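Local coordinates for glycolipid-binding domain-containing protein (Pseudomonas aeruginosa, PDB 2H1T), which has no established activity but, as a member of the putative glycolipid-binding family with a distinctive fold, may take part in glycolipid metabolism, at the interface of chains A and B. Sequence-based numbering; all coordinates share one arbitrary frame. Chains: chain A/B, Hypothetical protein.

Contact 1: the interface of chains A and B. Residues chain A 18, 38, 40, 106-107; chain B 14-16.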
loop_
_atom_site.group_PDB
_atom_site.type_symbol
_atom_site.label_atom_id
_atom_site.label_comp_id
_atom_site.label_asym_id
_atom_site.label_seq_id
_atom_site.Cartn_x
_atom_site.Cartn_y
_atom_site.Cartn_z
ATOM N N SER A 18 5.420 6.757 7.383
ATOM C CA SER A 18 4.290 6.765 6.474
ATOM C C SER A 18 2.942 6.689 7.190
ATOM O O SER A 18 2.901 6.593 8.420
ATOM C CB SER A 18 4.460 5.716 5.390
ATOM O OG SER A 18 3.981 4.440 5.800
ATOM N N PRO A 38 0.243 1.580 6.565
ATOM C CA PRO A 38 1.249 0.708 7.139
ATOM C C PRO A 38 0.712 -0.011 8.363
ATOM O O PRO A 38 -0.033 0.593 9.145
ATOM C CB PRO A 38 2.341 1.687 7.549
ATOM C CG PRO A 38 1.590 2.943 7.909
ATOM C CD PRO A 38 0.413 2.980 7.003
ATOM N N GLU A 40 1.299 -0.996 11.834
ATOM C CA GLU A 40 2.021 -0.223 12.818
ATOM C C GLU A 40 2.933 -1.088 13.713
ATOM O O GLU A 40 3.729 -0.549 14.481
ATOM C CB GLU A 40 1.027 0.603 13.659
ATOM C CG GLU A 40 0.178 1.609 12.821
ATOM C CD GLU A 40 -1.190 1.948 13.452
ATOM O OE1 GLU A 40 -1.174 2.525 14.563
ATOM O OE2 GLU A 40 -2.266 1.651 12.823
ATOM N N TRP A 106 -10.713 1.768 12.079
ATOM C CA TRP A 106 -9.386 2.442 12.118
ATOM C C TRP A 106 -8.571 1.826 10.982
ATOM O O TRP A 106 -8.567 0.608 10.817
ATOM C CB TRP A 106 -8.637 2.212 13.458
ATOM C CG TRP A 106 -7.189 2.602 13.378
ATOM C CD1 TRP A 106 -6.095 1.786 13.109
ATOM C CD2 TRP A 106 -6.658 3.934 13.500
ATOM N NE1 TRP A 106 -4.938 2.553 13.038
ATOM C CE2 TRP A 106 -5.257 3.861 13.289
ATOM C CE3 TRP A 106 -7.240 5.182 13.731
ATOM C CZ2 TRP A 106 -4.435 4.988 13.333
ATOM C CZ3 TRP A 106 -6.412 6.306 13.780
ATOM C CH2 TRP A 106 -5.033 6.195 13.579
ATOM N N PRO A 107 -7.829 2.642 10.238
ATOM C CA PRO A 107 -7.748 4.097 10.286
ATOM C C PRO A 107 -8.628 4.789 9.259
ATOM O O PRO A 107 -8.219 4.972 8.105
ATOM C CB PRO A 107 -6.270 4.334 9.967
ATOM C CG PRO A 107 -5.892 3.238 9.079
ATOM C CD PRO A 107 -6.776 2.075 9.360
ATOM N N TRP B 14 -0.940 11.122 11.183
ATOM C CA TRP B 14 -0.133 10.257 12.007
ATOM C C TRP B 14 0.954 9.622 11.142
ATOM O O TRP B 14 0.828 9.567 9.913
ATOM C CB TRP B 14 -1.024 9.179 12.661
ATOM C CG TRP B 14 -1.773 8.265 11.659
ATOM C CD1 TRP B 14 -2.928 8.549 11.020
ATOM C CD2 TRP B 14 -1.400 6.926 11.231
ATOM N NE1 TRP B 14 -3.297 7.502 10.204
ATOM C CE2 TRP B 14 -2.383 6.494 10.320
ATOM C CE3 TRP B 14 -0.320 6.075 11.516
ATOM C CZ2 TRP B 14 -2.346 5.239 9.709
ATOM C CZ3 TRP B 14 -0.298 4.814 10.917
ATOM C CH2 TRP B 14 -1.292 4.420 10.007
ATOM N N ARG B 15 2.036 9.176 11.774
ATOM C CA ARG B 15 3.145 8.593 11.052
ATOM C C ARG B 15 3.608 7.377 11.815
ATOM O O ARG B 15 3.550 7.336 13.058
ATOM C CB ARG B 15 4.290 9.593 10.839
ATOM C CG ARG B 15 4.058 10.702 9.779
ATOM C CD ARG B 15 3.773 10.102 8.445
ATOM N NE ARG B 15 3.636 11.031 7.337
ATOM C CZ ARG B 15 2.502 11.630 6.964
ATOM N NH1 ARG B 15 1.370 11.477 7.637
ATOM N NH2 ARG B 15 2.505 12.415 5.902
ATOM N N SER B 16 4.033 6.374 11.059
ATOM C CA SER B 16 4.600 5.163 11.603
ATOM C C SER B 16 5.642 4.711 10.572
ATOM O O SER B 16 5.409 4.888 9.368
ATOM C CB SER B 16 3.477 4.148 11.785
ATOM O OG SER B 16 3.873 3.018 12.499
#

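Contact 2: the interface of chains A and B. Residues chain A 18-19, 184; chain B 12-15, 44.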
loop_
_atom_site.group_PDB
_atom_site.type_symbol
_atom_site.label_atom_id
_atom_site.label_comp_id
_atom_site.label_asym_id
_atom_site.label_seq_id
_atom_site.Cartn_x
_atom_site.Cartn_y
_atom_site.Cartn_z
ATOM N N SER A 18 5.420 6.757 7.383
ATOM C CA SER A 18 4.290 6.765 6.474
ATOM C C SER A 18 2.942 6.689 7.190
ATOM O O SER A 18 2.901 6.593 8.420
ATOM C CB SER A 18 4.460 5.716 5.390
ATOM O OG SER A 18 3.981 4.440 5.800
ATOM N N SER A 19 1.862 6.793 6.412
ATOM C CA SER A 19 0.495 6.939 6.949
ATOM C C SER A 19 -0.517 6.326 5.986
ATOM O O SER A 19 -0.162 5.629 4.992
ATOM C CB SER A 19 0.197 8.441 7.204
ATOM O OG SER A 19 -0.792 8.684 8.225
ATOM N N LEU A 184 -4.759 13.800 13.034
ATOM C CA LEU A 184 -4.880 12.420 12.581
ATOM C C LEU A 184 -5.212 12.273 11.090
ATOM O O LEU A 184 -4.610 11.426 10.438
ATOM C CB LEU A 184 -5.930 11.653 13.378
ATOM C CG LEU A 184 -5.506 11.283 14.794
ATOM C CD1 LEU A 184 -6.598 10.444 15.361
ATOM C CD2 LEU A 184 -4.238 10.536 14.795
ATOM N N GLY B 12 -3.728 10.529 6.060
ATOM C CA GLY B 12 -3.348 10.472 7.452
ATOM C C GLY B 12 -2.271 11.477 7.780
ATOM O O GLY B 12 -1.383 11.766 6.945
ATOM N N LEU B 13 -2.333 11.997 9.012
ATOM C CA LEU B 13 -1.340 12.921 9.558
ATOM C C LEU B 13 -0.440 12.199 10.594
ATOM O O LEU B 13 0.687 12.591 10.848
ATOM C CB LEU B 13 -2.045 14.136 10.161
ATOM C CG LEU B 13 -2.919 14.914 9.190
ATOM C CD1 LEU B 13 -3.711 16.082 9.810
ATOM C CD2 LEU B 13 -2.142 15.383 7.992
ATOM N N TRP B 14 -0.940 11.122 11.183
ATOM C CA TRP B 14 -0.133 10.257 12.007
ATOM C C TRP B 14 0.954 9.622 11.142
ATOM O O TRP B 14 0.828 9.567 9.913
ATOM C CB TRP B 14 -1.024 9.179 12.661
ATOM C CG TRP B 14 -1.773 8.265 11.659
ATOM C CD1 TRP B 14 -2.928 8.549 11.020
ATOM C CD2 TRP B 14 -1.400 6.926 11.231
ATOM N NE1 TRP B 14 -3.297 7.502 10.204
ATOM C CE2 TRP B 14 -2.383 6.494 10.320
ATOM C CE3 TRP B 14 -0.320 6.075 11.516
ATOM C CZ2 TRP B 14 -2.346 5.239 9.709
ATOM C CZ3 TRP B 14 -0.298 4.814 10.917
ATOM C CH2 TRP B 14 -1.292 4.420 10.007
ATOM N N ARG B 15 2.036 9.176 11.774
ATOM C CA ARG B 15 3.145 8.593 11.052
ATOM C C ARG B 15 3.608 7.377 11.815
ATOM O O ARG B 15 3.550 7.336 13.058
ATOM C CB ARG B 15 4.290 9.593 10.839
ATOM C CG ARG B 15 4.058 10.702 9.779
ATOM C CD ARG B 15 3.773 10.102 8.445
ATOM N NE ARG B 15 3.636 11.031 7.337
ATOM C CZ ARG B 15 2.502 11.630 6.964
ATOM N NH1 ARG B 15 1.370 11.477 7.637
ATOM N NH2 ARG B 15 2.505 12.415 5.902
ATOM N N LEU B 44 3.025 9.084 2.104
ATOM C CA LEU B 44 1.803 8.375 1.705
ATOM C C LEU B 44 2.103 7.126 0.866
ATOM O O LEU B 44 3.063 7.127 0.092
ATOM C CB LEU B 44 0.878 9.338 0.936
ATOM C CG LEU B 44 0.440 10.540 1.783
ATOM C CD1 LEU B 44 -0.545 11.418 1.073
ATOM C CD2 LEU B 44 -0.195 10.107 3.095
#

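Contact 1: the interface of chains A and B
B:Trp14 pushes its indole into a niche on chain A lined by A:Pro38, A:Glu40, A:Trp106 and A:Pro107, a knob-in-pocket contact between two copies of one protein. The benzo rim of A:Trp106 is directed at one face of the B:Trp14 indole, with CZ2 of A:Trp106 3.9 Å from CE2 of B:Trp14 and lying over the middle of the ring system. The two ring planes are inclined by about 44°, so the meeting is a tilted edge-to-face one and not a parallel stack. A:Pro107, which follows a cis peptide bond, lays its CB over the centre of the A:Trp106 ring and also reaches B:Trp14, 4.0 Å from its CZ2. On the other side of the B:Trp14 plane A:Pro38 meets the indole head-on, its CD 3.7 Å from CH2 at the far end of the ring.

A:Glu40 runs across the indole tip nearly at a right angle, with methylene CG 3.8 Å from CZ3 of B:Trp14. Its carboxylate is turned towards its own chain: OE2 accepts from the indole nitrogen NE1 of A:Trp106 at 2.8 Å, through the syn lone pair and in the plane of that ring. This nearly straight bond (168° at H) fixes the carboxylate and steadies the A:Trp106 ring that B:Trp14 meets. With chi1 at 60°, B:Trp14 holds CG between its backbone N and carbonyl carbon, close over its own main chain, and from there the ring extends into the niche on chain A.

Beside the indole, A:Ser18 and B:Ser16 form an antiparallel bridge. A:Ser18 N donates to B:Ser16 O at 2.7 Å, and B:Ser16 N returns a bond to A:Ser18 O at 2.9 Å. The short strands 16-18 of both chains are thereby paired, while B:Trp14 projects from the turn between strands 6-12 and 16-18 towards the ends of strands 30-38 and 102-106 of chain A.

Contact 2: the interface of chains A and B
Backbone meets backbone where the amide N of B:Leu13 donates to the carbonyl O of A:Leu184 at 2.7 Å, a straight bond (171° at H) that arrives well above the carbonyl plane. It joins the turn after strand 6-12 of one putative glycolipid-binding chain to the segment just before the C-terminal strand 185-187 of the other. The same A:Leu184 carbonyl oxygen lies in the plane of the B:Trp14 indole, at its edge, 3.4 Å from CD1. The A:Leu184 side chain crosses that of B:Trp14 at roughly a right angle, bringing methyl CD2 to 4.1 Å from CB of the tryptophan.

A:Ser19 works with its hydroxyl. OG sits over one face of the indole, displaced towards the rim and 3.4 Å from NE1 of B:Trp14, and it donates to the B:Trp14 carbonyl O at a short 2.5 Å. Chi1 of -154° turns OG away from the serine's own N and in towards both groups. The guanidinium NH1 of B:Arg15 reaches that carbonyl from the opposite face, so the oxygen is held from two sides. NH1 also donates to B:Gly12 O at 2.9 Å, tying the turn to itself. A bend at chi2 (-58°) folds the arginine back over its own backbone, where NH1 packs 3.3 Å from CB of A:Ser19.

Contact 1 and contact 2 are neighbouring parts of one patch, their C-alpha centres about 5 Å apart, and they share A:Ser18, B:Trp14 and B:Arg15. The B:Trp14 indole joins them: A:Trp106 of contact 1 and A:Ser19 of contact 2 lie on opposite faces of it. This illustrates how a protruding aromatic can be secured by packing on its ring and polar bonds to its backbone. Two-fold symmetry gives each contact a twin with the chains exchanged, so each subunit both inserts and receives a tryptophan. Such reciprocity would suit a dimer, although the structure alone does not prove one in solution.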